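Side-chain contacts in exonuclease mut-7 homolog (PDB 7JW2), which probably trims the 3' ends of AGO1-bound microRNAs as a magnesium-dependent 3'-5' exoribonuclease, and is represented here by its exonuclease domain: residues S38-T43 with N48-I53; W172-R175 with E180-R183. All coordinates share one frame; numbering follows the deposited sequence.

Overall arrangement
Both contacts lie on the same side of the exonuclease domain, their centres about 11 Å apart, and they touch. Interaction 1 (38-43 with 48-53) joins two neighbouring antiparallel strands of the central sheet near their hairpin end; its chemistry runs from backbone hydrogen bonds and buried side chains at one end to a surface salt bridge at the other. Interaction 2 (172-175 with 180-183) is smaller and more buried, ties a loop to the start of helix 179-205, and relies on side-chain amides and an indole. The two meet where S51 OG lies 2.7 Å from W172 O, probably hydrogen-bonded, and where the indole of W172 packs on E39.

Interaction 1: S38-T43 with N48-I53; sequences SEWKPT and NEVSLI
W40 lays the six-membered ring of its indole against V50, whose CG2 sits 3.6 Å from the ring centroid, a CH-pi contact over one face. With CG beside the backbone N (chi1 -66°), the ring turns back over the second strand although the bond to CB leads away overall. N48 CB approaches W40 CZ3 obliquely at 3.8 Å. The one N-H of NE1 is shared between S38 OG, met 28° out of the ring plane, and D99 of helix 96-106, to which S38 OG is bonded too; this would limit rotation of the ring. K41 stretches its extended chain past E49 CB to a salt bridge, NZ to E49 OE2 at 2.9 Å, reaching that oxygen from above the carboxylate plane. Its backbone N donates to E49 O at 3.0 Å. Near the turn, one water accepts from E49 N and lies within bonding distance of K41 O and N48 OD1. Deeper in, E39 O accepts from both S51 N (2.8 Å) and L52 N (3.1 Å), while E39 N donates to L52 O. Two successive residues facing one define a classic beta bulge, here in the hairpin of strands 33-40 and 50-56, within the central mixed sheet of an RNase H-like 3'-5' exonuclease domain.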
# COMPACT_ATOMS: atom_id res chain seq x y z
N SER A 38 -2.63 -14.04 15.64
CA SER A 38 -3.99 -13.61 15.35
C SER A 38 -4.87 -13.86 16.57
O SER A 38 -4.55 -14.68 17.43
CB SER A 38 -4.55 -14.32 14.12
OG SER A 38 -4.66 -15.72 14.31
N GLU A 39 -5.98 -13.12 16.61
CA GLU A 39 -7.00 -13.29 17.63
C GLU A 39 -8.34 -13.53 16.97
O GLU A 39 -8.68 -12.88 15.97
CB GLU A 39 -7.09 -12.08 18.59
CG GLU A 39 -5.77 -11.60 19.19
CD GLU A 39 -5.00 -12.69 19.91
OE1 GLU A 39 -3.74 -12.61 19.92
OE2 GLU A 39 -5.63 -13.62 20.46
N TRP A 40 -9.14 -14.41 17.57
CA TRP A 40 -10.38 -14.87 16.98
C TRP A 40 -11.55 -14.55 17.89
O TRP A 40 -11.41 -14.51 19.11
CB TRP A 40 -10.30 -16.38 16.72
CG TRP A 40 -9.27 -16.70 15.68
CD1 TRP A 40 -7.92 -16.69 15.84
CD2 TRP A 40 -9.51 -17.05 14.32
NE1 TRP A 40 -7.30 -17.02 14.65
CE2 TRP A 40 -8.26 -17.24 13.70
CE3 TRP A 40 -10.67 -17.22 13.56
CZ2 TRP A 40 -8.13 -17.60 12.37
CZ3 TRP A 40 -10.55 -17.57 12.23
CH2 TRP A 40 -9.28 -17.76 11.65
N LYS A 41 -12.70 -14.30 17.27
CA LYS A 41 -13.92 -14.12 18.05
C LYS A 41 -14.22 -15.39 18.84
O LYS A 41 -14.05 -16.50 18.32
CB LYS A 41 -15.09 -13.82 17.12
CG LYS A 41 -14.97 -12.57 16.29
CD LYS A 41 -16.30 -12.36 15.56
CE LYS A 41 -16.27 -11.16 14.64
NZ LYS A 41 -17.66 -10.88 14.14
N PRO A 42 -14.66 -15.28 20.09
CA PRO A 42 -15.17 -16.47 20.79
C PRO A 42 -16.27 -17.13 19.97
O PRO A 42 -17.05 -16.46 19.31
CB PRO A 42 -15.70 -15.91 22.12
CG PRO A 42 -14.93 -14.65 22.34
CD PRO A 42 -14.63 -14.09 20.96
N THR A 43 -16.31 -18.45 20.01
CA THR A 43 -17.26 -19.21 19.21
C THR A 43 -18.24 -19.95 20.10
O THR A 43 -17.91 -20.34 21.23
CB THR A 43 -16.55 -20.21 18.30
OG1 THR A 43 -15.94 -21.24 19.09
CG2 THR A 43 -15.48 -19.51 17.49
N ASN A 48 -15.88 -19.92 12.65
CA ASN A 48 -14.83 -19.08 13.19
C ASN A 48 -14.71 -17.79 12.39
O ASN A 48 -14.91 -17.77 11.17
CB ASN A 48 -13.50 -19.83 13.20
CG ASN A 48 -13.38 -20.78 14.36
OD1 ASN A 48 -13.27 -20.35 15.52
ND2 ASN A 48 -13.40 -22.07 14.08
N GLU A 49 -14.42 -16.69 13.10
CA GLU A 49 -14.27 -15.37 12.49
C GLU A 49 -13.07 -14.68 13.11
O GLU A 49 -12.90 -14.71 14.33
CB GLU A 49 -15.53 -14.52 12.70
CG GLU A 49 -16.68 -14.88 11.78
CD GLU A 49 -17.79 -13.86 11.85
OE1 GLU A 49 -18.25 -13.40 10.79
OE2 GLU A 49 -18.19 -13.51 12.98
N VAL A 50 -12.22 -14.07 12.27
CA VAL A 50 -11.03 -13.37 12.74
C VAL A 50 -11.40 -12.02 13.33
O VAL A 50 -12.19 -11.27 12.76
CB VAL A 50 -10.03 -13.18 11.58
CG1 VAL A 50 -8.71 -12.57 12.11
CG2 VAL A 50 -9.75 -14.49 10.89
N SER A 51 -10.78 -11.70 14.47
CA SER A 51 -10.87 -10.35 15.04
C SER A 51 -9.66 -9.50 14.67
O SER A 51 -9.82 -8.40 14.13
CB SER A 51 -11.03 -10.43 16.56
OG SER A 51 -10.91 -9.14 17.15
N LEU A 52 -8.45 -10.00 14.95
CA LEU A 52 -7.20 -9.28 14.71
C LEU A 52 -6.21 -10.20 14.03
O LEU A 52 -6.21 -11.40 14.28
CB LEU A 52 -6.56 -8.79 16.02
CG LEU A 52 -7.30 -7.77 16.88
CD1 LEU A 52 -6.49 -7.49 18.14
CD2 LEU A 52 -7.54 -6.48 16.11
N ILE A 53 -5.37 -9.61 13.17
CA ILE A 53 -4.12 -10.23 12.72
C ILE A 53 -2.99 -9.28 13.08
O ILE A 53 -3.05 -8.09 12.76
CB ILE A 53 -4.14 -10.54 11.22
CG1 ILE A 53 -5.20 -11.61 10.92
CG2 ILE A 53 -2.76 -11.04 10.77
CD1 ILE A 53 -5.49 -11.75 9.45
O HOH W 1 -13.56 -17.55 15.86

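Interaction 2: W172-R175 with E180-R183; sequences WAQR and EQLR
Q181 carries the helix side of this contact alone, meeting W172 with its CB and backbone O, and Q174 with its amide. The tight part is against the indole. W172 CZ3 packs on Q181 CB at 3.7 Å, and the ring's CH2 atom comes within 3.3 Å of Q181 O, which lies in the ring plane at the edge. The two side chains run past each other in opposite directions, and the Q181 amide is turned only 27° from the indole plane. Its NE2 stands farther off, 4.0 Å above one face of the W172 ring and toward the rim. In W172, chi1 of -68° and chi2 of 106° together bring the six-membered ring to the helix. W172 NE1, at the other end of the indole, is bonded to Q168 O.

The looser part is the partly exposed Q174, joined to Q181 mainly through its tip. Q174 NE2 donates to Q181 OE1 at 2.8 Å with the acceptor in its own amide plane, but the donor sits above the carbonyl plane of Q181, the two amides being nearly perpendicular. The R175 guanidinium does not touch the helix; it folds back on its own loop, NH1 donating to W172 O and Q174 O, both at 2.9 Å, while NE forms a salt bridge with D65.

Q181 is held at both ends of its amide: OE1 also accepts from R178 N, and NE2 donates to S170 OG and N171 O. This buried amide therefore has its polar atoms satisfied, which is consistent with an uncharged tether between the loop and the start of helix 179-205, its orientation set by its partners.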
# COMPACT_ATOMS: atom_id res chain seq x y z
N TRP A 172 -12.74 -11.04 22.17
CA TRP A 172 -12.12 -10.37 21.03
C TRP A 172 -13.13 -9.78 20.05
O TRP A 172 -12.72 -9.08 19.11
CB TRP A 172 -11.19 -11.36 20.31
CG TRP A 172 -9.99 -11.70 21.15
CD1 TRP A 172 -9.76 -12.88 21.81
CD2 TRP A 172 -8.91 -10.83 21.49
NE1 TRP A 172 -8.58 -12.81 22.53
CE2 TRP A 172 -8.03 -11.57 22.33
CE3 TRP A 172 -8.57 -9.52 21.13
CZ2 TRP A 172 -6.86 -11.02 22.84
CZ3 TRP A 172 -7.38 -8.98 21.63
CH2 TRP A 172 -6.55 -9.73 22.48
N ALA A 173 -14.43 -10.00 20.25
CA ALA A 173 -15.44 -9.42 19.38
C ALA A 173 -15.92 -8.06 19.85
O ALA A 173 -16.60 -7.36 19.09
CB ALA A 173 -16.63 -10.37 19.24
N GLN A 174 -15.60 -7.66 21.08
CA GLN A 174 -16.07 -6.37 21.55
C GLN A 174 -15.29 -5.23 20.89
O GLN A 174 -14.10 -5.36 20.59
CB GLN A 174 -15.98 -6.29 23.08
CG GLN A 174 -14.62 -5.95 23.63
CD GLN A 174 -14.54 -6.23 25.12
OE1 GLN A 174 -15.56 -6.39 25.79
NE2 GLN A 174 -13.32 -6.32 25.65
N ARG A 175 -15.99 -4.14 20.60
CA ARG A 175 -15.38 -2.95 20.04
C ARG A 175 -15.88 -1.72 20.79
O ARG A 175 -17.10 -1.59 21.03
CB ARG A 175 -15.68 -2.82 18.54
CG ARG A 175 -14.92 -3.81 17.63
CD ARG A 175 -13.42 -3.62 17.74
NE ARG A 175 -12.66 -4.46 16.81
CZ ARG A 175 -12.36 -5.74 17.06
NH1 ARG A 175 -12.78 -6.31 18.18
NH2 ARG A 175 -11.64 -6.44 16.19
N GLU A 180 -5.80 -3.34 27.50
CA GLU A 180 -5.10 -4.55 27.91
C GLU A 180 -5.17 -5.63 26.83
O GLU A 180 -4.23 -6.42 26.69
CB GLU A 180 -5.68 -5.07 29.23
CG GLU A 180 -5.50 -4.11 30.40
CD GLU A 180 -6.57 -3.02 30.45
OE1 GLU A 180 -6.38 -2.04 31.21
OE2 GLU A 180 -7.59 -3.13 29.73
N GLN A 181 -6.27 -5.66 26.06
CA GLN A 181 -6.38 -6.59 24.95
C GLN A 181 -5.42 -6.23 23.83
O GLN A 181 -4.73 -7.10 23.28
CB GLN A 181 -7.82 -6.61 24.42
CG GLN A 181 -8.84 -7.23 25.35
CD GLN A 181 -10.22 -7.18 24.74
OE1 GLN A 181 -10.79 -6.10 24.59
NE2 GLN A 181 -10.75 -8.33 24.33
N LEU A 182 -5.36 -4.94 23.47
CA LEU A 182 -4.43 -4.50 22.43
C LEU A 182 -2.99 -4.76 22.84
O LEU A 182 -2.17 -5.17 22.01
CB LEU A 182 -4.66 -3.02 22.13
CG LEU A 182 -6.03 -2.72 21.53
CD1 LEU A 182 -6.43 -1.27 21.73
CD2 LEU A 182 -6.06 -3.09 20.06
N ARG A 183 -2.67 -4.56 24.12
CA ARG A 183 -1.30 -4.81 24.58
C ARG A 183 -0.95 -6.29 24.47
O ARG A 183 0.14 -6.65 23.99
CB ARG A 183 -1.13 -4.30 26.01
CG ARG A 183 -1.04 -2.78 26.08
CD ARG A 183 -0.32 -2.29 27.34
NE ARG A 183 -0.90 -2.86 28.55
CZ ARG A 183 -1.59 -2.16 29.44
NH1 ARG A 183 -1.78 -0.86 29.26
NH2 ARG A 183 -2.08 -2.75 30.52